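Local coordinates for 5-formyltetrahydrofolate cyclo-ligase family protein (PDB 2JCB) that probably catalyses the ATP-dependent, magnesium-requiring cyclisation of 5-formyltetrahydrofolate to 5,10-methenyltetrahydrofolate in folate metabolism, and binds ADP and magnesium, at residues 11-16 with 176-181; 134-139 with 170-175; 141-146 with 182-187. One frame throughout, in Å; residues are numbered along the deposited sequence.

How the contacts relate
The three contacts cluster on one side of the chain's centre, at or beside the nucleotide site. Their second segments, 170-175, 176-181 and 182-187, run on without a break into strand 186-189. Contact 1 joins this run to helix 6-26. Contacts 2 and 3 join it to strands 136-137 and 143-144, a two-stranded antiparallel sheet. Along the chain, contact 1 encloses contact 2, and contact 3 alternates with both. Centres of contacts 2 and 3 are about 8 Å apart; contact 1 lies about 11 and 12 Å from them. Contacts 1 and 3 touch ADP; in contact 2 the Val-135 side chain is about 7 Å away. One length of chain thus ties helix and small sheet to the magnesium-ADP site.

Contact 1: 11-16 with 176-181; sequences EEKLRL and PVEPFD. With MG (magnesium ion), chain E; ADP (adenosine-5'-diphosphate), chain C.
The Phe-180 ring, approached obliquely by Lys-13 NZ at 4.0 Å from CE1, has C2' of ADP over one face, offset toward the rim. Glu-178 CB lies over the opposite face, also near the rim. ADP O1A sits at the ring edge, in plane. These groups belong to the magnesium-ADP site, where a salt-bridge network links helix 6-26 to a type I beta turn, Glu-178 to Asp-181. Lys-13 is extended beyond CG and meets Asp-181 tip to tip. Its NZ lies 2.9 Å from Asp-181 OD2, on the syn lone pair, and bonds weakly to OD1. It also reaches Glu-178 OE2 at 3.0 Å, on the anti lone pair. That oxygen has a second cationic partner in Arg-10. ADP O1A and a water on the metal also lie within bonding distance of NZ, so its N-H groups must be shared among these acceptors. Lys-13 thus links both carboxylates to the diphosphate. Asp-181 OD1 binds magnesium at 2.1 Å, while OD2 takes the stronger bonds from Lys-13 NZ and Glu-178 N. Asp-152 is the other protein ligand of the metal. Nearer the helix backbone, Glu-12 CG packs on Pro-176 CG at 3.6 Å, the two side chains crossing obliquely. Pro-176 O is buried here and has no polar partner in the model. Within the turn, Glu-178 N donates to Asp-181 OD2 at 2.8 Å, from 38° above the carboxylate plane.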
loop_
_atom_site.group_PDB
_atom_site.type_symbol
_atom_site.label_atom_id
_atom_site.label_comp_id
_atom_site.label_asym_id
_atom_site.label_seq_id
_atom_site.Cartn_x
_atom_site.Cartn_y
_atom_site.Cartn_z
ATOM N N GLU A 11 -0.426 11.126 -19.585
ATOM C CA GLU A 11 0.180 12.372 -19.121
ATOM C C GLU A 11 -0.467 12.901 -17.845
ATOM O O GLU A 11 0.237 13.316 -16.931
ATOM C CB GLU A 11 0.261 13.420 -20.236
ATOM C CG GLU A 11 1.598 13.326 -20.997
ATOM C CD GLU A 11 1.545 13.788 -22.448
ATOM O OE1 GLU A 11 0.853 14.791 -22.770
ATOM O OE2 GLU A 11 2.230 13.153 -23.291
ATOM N N GLU A 12 -1.790 12.820 -17.746
ATOM C CA GLU A 12 -2.482 13.147 -16.487
ATOM C C GLU A 12 -2.059 12.286 -15.277
ATOM O O GLU A 12 -1.924 12.810 -14.178
ATOM C CB GLU A 12 -3.996 13.126 -16.706
ATOM C CG GLU A 12 -4.883 13.509 -15.493
ATOM C CD GLU A 12 -6.333 13.771 -15.925
ATOM O OE1 GLU A 12 -6.567 14.005 -17.144
ATOM O OE2 GLU A 12 -7.241 13.761 -15.070
ATOM N N LYS A 13 -1.848 10.990 -15.495
ATOM C CA LYS A 13 -1.349 10.080 -14.466
ATOM C C LYS A 13 0.052 10.442 -13.987
ATOM O O LYS A 13 0.317 10.433 -12.784
ATOM C CB LYS A 13 -1.359 8.654 -15.002
ATOM C CG LYS A 13 -2.606 7.846 -14.637
ATOM C CD LYS A 13 -2.394 6.336 -14.925
ATOM C CE LYS A 13 -3.726 5.598 -14.953
ATOM N NZ LYS A 13 -3.583 4.139 -14.809
ATOM N N LEU A 14 0.949 10.739 -14.935
ATOM C CA LEU A 14 2.319 11.129 -14.597
ATOM C C LEU A 14 2.305 12.453 -13.861
ATOM O O LEU A 14 2.968 12.591 -12.861
ATOM C CB LEU A 14 3.166 11.313 -15.859
ATOM C CG LEU A 14 3.582 10.099 -16.676
ATOM C CD1 LEU A 14 4.672 10.533 -17.674
ATOM C CD2 LEU A 14 4.011 8.943 -15.752
ATOM N N ARG A 15 1.580 13.421 -14.406
ATOM C CA ARG A 15 1.343 14.723 -13.767
ATOM C C ARG A 15 0.826 14.612 -12.328
ATOM O O ARG A 15 1.313 15.306 -11.421
ATOM C CB ARG A 15 0.370 15.550 -14.632
ATOM C CG ARG A 15 0.301 17.062 -14.367
ATOM C CD ARG A 15 -1.019 17.699 -14.920
ATOM N NE ARG A 15 -2.144 17.210 -14.100
ATOM C CZ ARG A 15 -2.734 17.881 -13.106
ATOM N NH1 ARG A 15 -2.352 19.121 -12.799
ATOM N NH2 ARG A 15 -3.724 17.306 -12.419
ATOM N N LEU A 16 -0.157 13.746 -12.095
ATOM C CA LEU A 16 -0.715 13.641 -10.762
ATOM C C LEU A 16 0.269 12.900 -9.853
ATOM O O LEU A 16 0.484 13.314 -8.716
ATOM C CB LEU A 16 -2.081 12.946 -10.756
ATOM C CG LEU A 16 -3.285 13.849 -11.009
ATOM C CD1 LEU A 16 -4.515 12.997 -11.335
ATOM C CD2 LEU A 16 -3.531 14.778 -9.791
ATOM N N PRO A 176 -7.784 9.494 -13.881
ATOM C CA PRO A 176 -8.175 9.007 -15.212
ATOM C C PRO A 176 -7.992 7.490 -15.257
ATOM O O PRO A 176 -6.931 7.017 -15.683
ATOM C CB PRO A 176 -7.179 9.700 -16.155
ATOM C CG PRO A 176 -5.981 10.065 -15.285
ATOM C CD PRO A 176 -6.384 9.982 -13.836
ATOM N N VAL A 177 -8.987 6.738 -14.791
ATOM C CA VAL A 177 -8.833 5.296 -14.648
ATOM C C VAL A 177 -8.968 4.553 -15.972
ATOM O O VAL A 177 -9.827 4.850 -16.779
ATOM C CB VAL A 177 -9.759 4.658 -13.551
ATOM C CG1 VAL A 177 -9.530 5.303 -12.189
ATOM C CG2 VAL A 177 -11.197 4.712 -13.933
ATOM N N GLU A 178 -8.081 3.591 -16.172
ATOM C CA GLU A 178 -8.103 2.710 -17.308
ATOM C C GLU A 178 -8.786 1.389 -16.923
ATOM O O GLU A 178 -8.974 1.113 -15.730
ATOM C CB GLU A 178 -6.672 2.517 -17.764
ATOM C CG GLU A 178 -5.932 3.839 -17.867
ATOM C CD GLU A 178 -4.541 3.729 -18.498
ATOM O OE1 GLU A 178 -4.442 3.445 -19.703
ATOM O OE2 GLU A 178 -3.550 3.947 -17.761
ATOM N N PRO A 179 -9.169 0.575 -17.929
ATOM C CA PRO A 179 -9.942 -0.645 -17.652
ATOM C C PRO A 179 -9.251 -1.595 -16.696
ATOM O O PRO A 179 -9.922 -2.228 -15.886
ATOM C CB PRO A 179 -10.109 -1.309 -19.024
ATOM C CG PRO A 179 -9.644 -0.332 -20.043
ATOM C CD PRO A 179 -8.911 0.787 -19.364
ATOM N N PHE A 180 -7.921 -1.671 -16.757
ATOM C CA PHE A 180 -7.131 -2.468 -15.784
ATOM C C PHE A 180 -6.877 -1.877 -14.362
ATOM O O PHE A 180 -6.305 -2.549 -13.534
ATOM C CB PHE A 180 -5.771 -2.779 -16.420
ATOM C CG PHE A 180 -5.041 -1.542 -16.878
ATOM C CD1 PHE A 180 -4.410 -0.700 -15.931
ATOM C CD2 PHE A 180 -5.043 -1.180 -18.247
ATOM C CE1 PHE A 180 -3.777 0.460 -16.323
ATOM C CE2 PHE A 180 -4.394 -0.019 -18.652
ATOM C CZ PHE A 180 -3.753 0.793 -17.695
ATOM N N ASP A 181 -7.240 -0.629 -14.096
ATOM C CA ASP A 181 -7.041 -0.022 -12.777
ATOM C C ASP A 181 -7.995 -0.660 -11.772
ATOM O O ASP A 181 -9.200 -0.692 -12.013
ATOM C CB ASP A 181 -7.258 1.486 -12.869
ATOM C CG ASP A 181 -6.068 2.210 -13.486
ATOM O OD1 ASP A 181 -4.934 1.724 -13.333
ATOM O OD2 ASP A 181 -6.240 3.240 -14.140
HETATM MG MG MG E . -3.104 1.554 -12.256
HETATM P PB ADP C . -0.082 2.292 -11.453
HETATM O O1B ADP C . 1.124 1.717 -10.716
HETATM O O2B ADP C . -0.306 3.714 -11.093
HETATM O O3B ADP C . -1.229 1.321 -11.267
HETATM P PA ADP C . -0.573 2.034 -14.323
HETATM O O1A ADP C . -2.044 1.954 -14.009
HETATM O O2A ADP C . -0.191 2.973 -15.354
HETATM O O3A ADP C . 0.333 2.287 -13.001
HETATM O "O5'" ADP C . -0.122 0.583 -14.876
HETATM C "C5'" ADP C . 1.217 0.520 -15.414
HETATM C "C4'" ADP C . 1.305 -0.477 -16.543
HETATM O "O4'" ADP C . 0.802 -1.716 -16.069
HETATM C "C3'" ADP C . 0.424 -0.022 -17.701
HETATM O "O3'" ADP C . 1.251 0.054 -18.844
HETATM C "C2'" ADP C . -0.636 -1.098 -17.824
HETATM O "O2'" ADP C . -0.797 -1.517 -19.149
HETATM C "C1'" ADP C . -0.093 -2.272 -17.029
HETATM N N9 ADP C . -1.140 -3.105 -16.381
HETATM C C8 ADP C . -1.831 -2.784 -15.271
HETATM N N7 ADP C . -2.673 -3.789 -14.931
HETATM C C5 ADP C . -2.544 -4.777 -15.818
HETATM C C6 ADP C . -3.135 -6.129 -16.004
HETATM N N6 ADP C . -4.072 -6.604 -15.160
HETATM N N1 ADP C . -2.678 -6.877 -17.009
HETATM C C2 ADP C . -1.750 -6.418 -17.874
HETATM N N3 ADP C . -1.159 -5.213 -17.749
HETATM C C4 ADP C . -1.491 -4.354 -16.750
HETATM O O HOH W 1 -2.974 3.815 -12.026
HETATM O O HOH W 2 -4.235 1.620 -10.467
#

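Contact 2: 134-139 with 170-175; sequences GVAYTE and QMVEHI
Tyr-137 and Met-171 pair in a single parallel beta bridge. Tyr-137 N donates to Gln-170 O at 3.0 Å. Tyr-137 O accepts from Val-172 N at 2.7 Å. The two bonds satisfy both backbone polar atoms of Tyr-137. Two CA-H...O contacts flank them, from Ala-136 CA to Gln-170 O and from Met-171 CA to Tyr-137 O.

The amide of Gln-170 adds a third bond. Its chain is extended beyond CG, and NE2 reaches Val-135 O at 3.0 Å with an N-H...O angle of 168°. The acceptor lies in the amide plane, but the donor stands 51° above the carbonyl plane of Val-135. The other end of the amide, OE1, is taken by Tyr-167 N. Gln-170 and Tyr-137 lie side by side and point the same way, and NE2 comes to the ring edge, 4.0 Å from CE2. At the far end, a water accepts from Glu-139 N and donates to Val-172 O. Thr-138 OG1 is bonded to Glu-142.

Methyl groups pack against the backbone and side chains around these bonds. Met-171 is bent at chi2 and chi3, and CE comes back to 3.4 Å from Thr-138 C and 3.9 Å from Tyr-137 CB. Thr-138 CG2 meets Ile-175 CG1 at 3.7 Å where the side chains cross. Ile-175 CD1 lies 3.5 Å from Ala-136 O.

Val-135 and Ala-136 both face Ile-144, forming a classic beta bulge. Segment 170-175 pairs on the edge of strand 136-137 away from strand 143-144. The link rests on backbone and amide groups, so it should depend little on charge.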
loop_
_atom_site.group_PDB
_atom_site.type_symbol
_atom_site.label_atom_id
_atom_site.label_comp_id
_atom_site.label_asym_id
_atom_site.label_seq_id
_atom_site.Cartn_x
_atom_site.Cartn_y
_atom_site.Cartn_z
ATOM N N GLY A 134 0.306 3.298 -2.437
ATOM C CA GLY A 134 -0.214 4.059 -3.544
ATOM C C GLY A 134 0.140 5.484 -3.391
ATOM O O GLY A 134 0.622 5.859 -2.310
ATOM N N VAL A 135 -0.076 6.207 -4.484
ATOM C CA VAL A 135 0.237 7.639 -4.587
ATOM C C VAL A 135 -1.027 8.486 -4.396
ATOM O O VAL A 135 -1.045 9.404 -3.580
ATOM C CB VAL A 135 1.040 8.020 -5.880
ATOM C CG1 VAL A 135 1.302 9.481 -5.901
ATOM C CG2 VAL A 135 2.352 7.262 -5.890
ATOM N N ALA A 136 -2.037 8.282 -5.231
ATOM C CA ALA A 136 -3.218 9.165 -5.137
ATOM C C ALA A 136 -4.485 8.345 -5.190
ATOM O O ALA A 136 -4.499 7.235 -5.751
ATOM C CB ALA A 136 -3.222 10.140 -6.255
ATOM N N TYR A 137 -5.558 8.867 -4.582
ATOM C CA TYR A 137 -6.808 8.110 -4.526
ATOM C C TYR A 137 -7.998 9.028 -4.705
ATOM O O TYR A 137 -7.892 10.236 -4.460
ATOM C CB TYR A 137 -6.949 7.428 -3.162
ATOM C CG TYR A 137 -5.781 6.535 -2.701
ATOM C CD1 TYR A 137 -5.799 5.170 -2.943
ATOM C CD2 TYR A 137 -4.682 7.093 -2.048
ATOM C CE1 TYR A 137 -4.687 4.378 -2.532
ATOM C CE2 TYR A 137 -3.596 6.341 -1.627
ATOM C CZ TYR A 137 -3.623 4.980 -1.861
ATOM O OH TYR A 137 -2.519 4.243 -1.449
ATOM N N THR A 138 -9.128 8.448 -5.079
ATOM C CA THR A 138 -10.404 9.195 -5.025
ATOM C C THR A 138 -11.311 8.599 -3.944
ATOM O O THR A 138 -11.025 7.513 -3.415
ATOM C CB THR A 138 -11.144 9.190 -6.355
ATOM O OG1 THR A 138 -11.658 7.875 -6.597
ATOM C CG2 THR A 138 -10.199 9.623 -7.443
ATOM N N GLU A 139 -12.409 9.319 -3.669
ATOM C CA GLU A 139 -13.465 8.911 -2.719
ATOM C C GLU A 139 -14.024 7.560 -3.109
ATOM O O GLU A 139 -14.469 6.787 -2.244
ATOM C CB GLU A 139 -14.623 9.941 -2.696
ATOM C CG GLU A 139 -15.321 10.187 -4.060
ATOM C CD GLU A 139 -16.720 10.862 -4.017
ATOM O OE1 GLU A 139 -17.090 11.488 -2.995
ATOM O OE2 GLU A 139 -17.441 10.777 -5.051
ATOM N N GLN A 170 -3.258 13.176 -0.364
ATOM C CA GLN A 170 -3.196 12.179 -1.427
ATOM C C GLN A 170 -4.548 11.919 -2.024
ATOM O O GLN A 170 -4.645 11.286 -3.078
ATOM C CB GLN A 170 -2.646 10.871 -0.861
ATOM C CG GLN A 170 -1.165 10.902 -0.534
ATOM C CD GLN A 170 -0.703 9.585 0.093
ATOM O OE1 GLN A 170 -0.512 9.470 1.287
ATOM N NE2 GLN A 170 -0.460 8.591 -0.776
ATOM N N MET A 171 -5.599 12.425 -1.372
ATOM C CA MET A 171 -6.957 12.371 -1.953
ATOM C C MET A 171 -7.165 13.403 -3.042
ATOM O O MET A 171 -6.879 14.617 -2.874
ATOM C CB MET A 171 -8.017 12.520 -0.845
ATOM C CG MET A 171 -7.905 11.509 0.281
ATOM S SD MET A 171 -8.014 9.787 -0.265
ATOM C CE MET A 171 -9.441 9.757 -1.369
ATOM N N VAL A 172 -7.639 12.941 -4.198
ATOM C CA VAL A 172 -7.883 13.869 -5.315
ATOM C C VAL A 172 -9.284 13.727 -5.892
ATOM O O VAL A 172 -9.960 12.739 -5.690
ATOM C CB VAL A 172 -6.807 13.802 -6.458
ATOM C CG1 VAL A 172 -5.380 13.999 -5.912
ATOM C CG2 VAL A 172 -6.925 12.505 -7.238
ATOM N N GLU A 173 -9.712 14.741 -6.633
ATOM C CA GLU A 173 -11.072 14.769 -7.117
ATOM C C GLU A 173 -11.328 13.751 -8.219
ATOM O O GLU A 173 -12.400 13.139 -8.290
ATOM C CB GLU A 173 -11.371 16.167 -7.615
ATOM C CG GLU A 173 -11.679 17.137 -6.494
ATOM C CD GLU A 173 -12.981 16.792 -5.817
ATOM O OE1 GLU A 173 -14.002 16.705 -6.539
ATOM O OE2 GLU A 173 -12.974 16.574 -4.580
ATOM N N HIS A 174 -10.322 13.546 -9.057
ATOM C CA HIS A 174 -10.468 12.730 -10.258
ATOM C C HIS A 174 -9.143 12.059 -10.602
ATOM O O HIS A 174 -8.073 12.679 -10.515
ATOM C CB HIS A 174 -10.979 13.617 -11.425
ATOM C CG HIS A 174 -10.934 12.961 -12.768
ATOM N ND1 HIS A 174 -9.792 12.927 -13.544
ATOM C CD2 HIS A 174 -11.899 12.346 -13.492
ATOM C CE1 HIS A 174 -10.055 12.310 -14.685
ATOM N NE2 HIS A 174 -11.327 11.951 -14.682
ATOM N N ILE A 175 -9.236 10.783 -10.966
ATOM C CA ILE A 175 -8.136 10.004 -11.501
ATOM C C ILE A 175 -8.628 9.431 -12.815
ATOM O O ILE A 175 -9.783 8.992 -12.895
ATOM C CB ILE A 175 -7.749 8.863 -10.502
ATOM C CG1 ILE A 175 -7.045 9.433 -9.274
ATOM C CG2 ILE A 175 -6.872 7.797 -11.189
ATOM C CD1 ILE A 175 -6.648 8.340 -8.296
HETATM O O HOH W 3 -12.274 12.027 -4.434
#

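Contact 3: 141-146 with 182-187; sequences GERIGY and KNVEKI. With ADP (adenosine-5'-diphosphate), chain C; PO4 (phosphate ion), chain D.
Gly-141 and Val-184 supply the direct hydrogen bond: Val-184 N donates to Gly-141 O at 2.8 Å. Gly-141 CA makes a CA-H...O contact with Val-184 O at 3.5 Å. Gly-141, with a phi of 82°, has no side chain, which lets Val-184 O come in beside CA.

Two waters carry the remaining polar links. One joins Arg-143 NH2 to Lys-182 O. The other accepts from Arg-143 N at 2.9 Å and can reach Lys-182 O and Asn-183 OD1.

Van der Waals contacts are few. Glu-142 and Asn-183 lie side by side, with their carboxylate and amide planes 76° apart. Asn-183 OD1 touches Glu-142 CG at 3.5 Å, while Glu-142 OE1 forms a salt bridge with Arg-140. Ile-187 CD1 packs on Gly-141 CA at 3.9 Å.

Of the two segments, 141-146 supplies the ligand bonds. Ile-144, Gly-145 and Tyr-146 belong to the ADP pocket and lead into the glycine-rich run 147-149, where Gly-147 N and Gly-149 N also bind ADP. Gly-145 N donates to ADP O2B at 2.7 Å, and Tyr-146 N to O2 of a phosphate ion probably left from crystallisation. Arg-143, with CG anti to the backbone N (chi1 170°), runs extended to NE, which bonds to Pro-133 O. Its NH1 donates to phosphate O1 at 3.0 Å.

Ile-144 packs on Leu-16 and Arg-17 of helix 6-26, and Arg-143 on Tyr-151 and Asp-152 of helix 150-154. Val-184 rests on strand 161-165, next to strand 186-189 in the main sheet. The contact therefore bridges that sheet and the small sheet holding strand 143-144.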
loop_
_atom_site.group_PDB
_atom_site.type_symbol
_atom_site.label_atom_id
_atom_site.label_comp_id
_atom_site.label_asym_id
_atom_site.label_seq_id
_atom_site.Cartn_x
_atom_site.Cartn_y
_atom_site.Cartn_z
ATOM N N GLY A 141 -12.349 4.941 -4.178
ATOM C CA GLY A 141 -11.432 3.821 -4.058
ATOM C C GLY A 141 -10.503 3.687 -5.248
ATOM O O GLY A 141 -9.734 2.741 -5.294
ATOM N N GLU A 142 -10.555 4.648 -6.187
ATOM C CA GLU A 142 -9.673 4.618 -7.381
ATOM C C GLU A 142 -8.291 5.000 -6.929
ATOM O O GLU A 142 -8.119 5.629 -5.889
ATOM C CB GLU A 142 -10.163 5.547 -8.479
ATOM C CG GLU A 142 -11.573 5.133 -8.899
ATOM C CD GLU A 142 -12.386 6.264 -9.468
ATOM O OE1 GLU A 142 -12.250 7.404 -8.987
ATOM O OE2 GLU A 142 -13.189 6.017 -10.393
ATOM N N ARG A 143 -7.305 4.535 -7.677
ATOM C CA ARG A 143 -5.932 4.501 -7.187
ATOM C C ARG A 143 -4.917 4.709 -8.312
ATOM O O ARG A 143 -5.039 4.139 -9.402
ATOM C CB ARG A 143 -5.661 3.206 -6.410
ATOM C CG ARG A 143 -4.219 3.010 -6.105
ATOM C CD ARG A 143 -3.996 1.695 -5.346
ATOM N NE ARG A 143 -2.580 1.438 -5.339
ATOM C CZ ARG A 143 -1.873 0.853 -6.313
ATOM N NH1 ARG A 143 -0.556 0.763 -6.150
ATOM N NH2 ARG A 143 -2.433 0.426 -7.439
ATOM N N ILE A 144 -4.008 5.646 -8.086
ATOM C CA ILE A 144 -2.769 5.745 -8.868
ATOM C C ILE A 144 -1.615 5.274 -7.971
ATOM O O ILE A 144 -1.479 5.745 -6.832
ATOM C CB ILE A 144 -2.473 7.210 -9.323
ATOM C CG1 ILE A 144 -3.517 7.724 -10.312
ATOM C CG2 ILE A 144 -1.093 7.257 -10.046
ATOM C CD1 ILE A 144 -3.439 9.204 -10.543
ATOM N N GLY A 145 -0.807 4.347 -8.489
ATOM C CA GLY A 145 0.384 3.894 -7.771
ATOM C C GLY A 145 1.620 4.562 -8.381
ATOM O O GLY A 145 1.570 5.700 -8.865
ATOM N N TYR A 146 2.721 3.809 -8.395
ATOM C CA TYR A 146 4.048 4.325 -8.792
ATOM C C TYR A 146 4.421 4.112 -10.226
ATOM O O TYR A 146 5.441 4.633 -10.696
ATOM C CB TYR A 146 5.137 3.719 -7.859
ATOM C CG TYR A 146 5.027 4.305 -6.504
ATOM C CD1 TYR A 146 5.560 5.562 -6.216
ATOM C CD2 TYR A 146 4.306 3.649 -5.530
ATOM C CE1 TYR A 146 5.403 6.114 -4.958
ATOM C CE2 TYR A 146 4.131 4.194 -4.278
ATOM C CZ TYR A 146 4.681 5.417 -4.006
ATOM O OH TYR A 146 4.477 5.911 -2.733
ATOM N N LYS A 182 -7.441 -1.202 -10.694
ATOM C CA LYS A 182 -8.222 -1.843 -9.617
ATOM C C LYS A 182 -8.452 -0.862 -8.488
ATOM O O LYS A 182 -7.559 -0.088 -8.118
ATOM C CB LYS A 182 -7.535 -3.101 -9.117
ATOM C CG LYS A 182 -7.406 -4.210 -10.227
ATOM C CD LYS A 182 -8.749 -4.717 -10.749
ATOM C CE LYS A 182 -9.287 -5.849 -9.885
ATOM N NZ LYS A 182 -10.576 -6.363 -10.420
ATOM N N ASN A 183 -9.644 -0.906 -7.906
ATOM C CA ASN A 183 -9.973 -0.031 -6.765
ATOM C C ASN A 183 -9.712 -0.716 -5.446
ATOM O O ASN A 183 -9.715 -1.933 -5.373
ATOM C CB ASN A 183 -11.470 0.320 -6.809
ATOM C CG ASN A 183 -11.827 1.224 -7.968
ATOM O OD1 ASN A 183 -10.959 1.735 -8.689
ATOM N ND2 ASN A 183 -13.132 1.421 -8.179
ATOM N N VAL A 184 -9.559 0.074 -4.393
ATOM C CA VAL A 184 -9.421 -0.462 -3.015
ATOM C C VAL A 184 -10.756 -0.252 -2.275
ATOM O O VAL A 184 -11.514 0.635 -2.640
ATOM C CB VAL A 184 -8.260 0.179 -2.217
ATOM C CG1 VAL A 184 -6.920 -0.200 -2.844
ATOM C CG2 VAL A 184 -8.373 1.717 -2.164
ATOM N N GLU A 185 -11.017 -1.070 -1.264
ATOM C CA GLU A 185 -12.298 -1.054 -0.564
ATOM C C GLU A 185 -12.420 0.048 0.489
ATOM O O GLU A 185 -13.525 0.411 0.873
ATOM C CB GLU A 185 -12.553 -2.391 0.128
ATOM C CG GLU A 185 -12.855 -3.454 -0.872
ATOM C CD GLU A 185 -12.894 -4.845 -0.234
ATOM O OE1 GLU A 185 -12.308 -5.085 0.853
ATOM O OE2 GLU A 185 -13.503 -5.716 -0.849
ATOM N N LYS A 186 -11.306 0.490 1.016
ATOM C CA LYS A 186 -11.323 1.488 2.100
ATOM C C LYS A 186 -10.045 2.282 2.082
ATOM O O LYS A 186 -8.962 1.736 1.796
ATOM C CB LYS A 186 -11.387 0.761 3.446
ATOM C CG LYS A 186 -11.388 1.771 4.669
ATOM C CD LYS A 186 -11.433 1.049 5.995
ATOM C CE LYS A 186 -12.862 0.578 6.310
ATOM N NZ LYS A 186 -12.953 -0.070 7.657
ATOM N N ILE A 187 -10.153 3.574 2.382
ATOM C CA ILE A 187 -8.961 4.442 2.470
ATOM C C ILE A 187 -9.053 5.070 3.894
ATOM O O ILE A 187 -10.122 5.580 4.277
ATOM C CB ILE A 187 -8.862 5.523 1.343
ATOM C CG1 ILE A 187 -8.826 4.852 -0.060
ATOM C CG2 ILE A 187 -7.599 6.397 1.531
ATOM C CD1 ILE A 187 -9.539 5.586 -1.077
HETATM P PB ADP C . -0.082 2.292 -11.453
HETATM O O1B ADP C . 1.124 1.717 -10.716
HETATM O O2B ADP C . -0.306 3.714 -11.093
HETATM O O3B ADP C . -1.229 1.321 -11.267
HETATM P PA ADP C . -0.573 2.034 -14.323
HETATM O O1A ADP C . -2.044 1.954 -14.009
HETATM O O2A ADP C . -0.191 2.973 -15.354
HETATM O O3A ADP C . 0.333 2.287 -13.001
HETATM O "O5'" ADP C . -0.122 0.583 -14.876
HETATM C "C5'" ADP C . 1.217 0.520 -15.414
HETATM C "C4'" ADP C . 1.305 -0.477 -16.543
HETATM O "O4'" ADP C . 0.802 -1.716 -16.069
HETATM C "C3'" ADP C . 0.424 -0.022 -17.701
HETATM O "O3'" ADP C . 1.251 0.054 -18.844
HETATM C "C2'" ADP C . -0.636 -1.098 -17.824
HETATM O "O2'" ADP C . -0.797 -1.517 -19.149
HETATM C "C1'" ADP C . -0.093 -2.272 -17.029
HETATM N N9 ADP C . -1.140 -3.105 -16.381
HETATM C C8 ADP C . -1.831 -2.784 -15.271
HETATM N N7 ADP C . -2.673 -3.789 -14.931
HETATM C C5 ADP C . -2.544 -4.777 -15.818
HETATM C C6 ADP C . -3.135 -6.129 -16.004
HETATM N N6 ADP C . -4.072 -6.604 -15.160
HETATM N N1 ADP C . -2.678 -6.877 -17.009
HETATM C C2 ADP C . -1.750 -6.418 -17.874
HETATM N N3 ADP C . -1.159 -5.213 -17.749
HETATM C C4 ADP C . -1.491 -4.354 -16.750
HETATM P P PO4 D . 2.064 -0.404 -8.001
HETATM O O1 PO4 D . 0.895 -1.157 -7.942
HETATM O O2 PO4 D . 1.906 1.027 -8.438
HETATM O O3 PO4 D . 2.737 -0.348 -6.598
HETATM O O4 PO4 D . 3.052 -0.957 -9.022
HETATM O O HOH W 4 -4.884 -0.722 -7.824
HETATM O O HOH W 5 -8.025 2.322 -9.470
#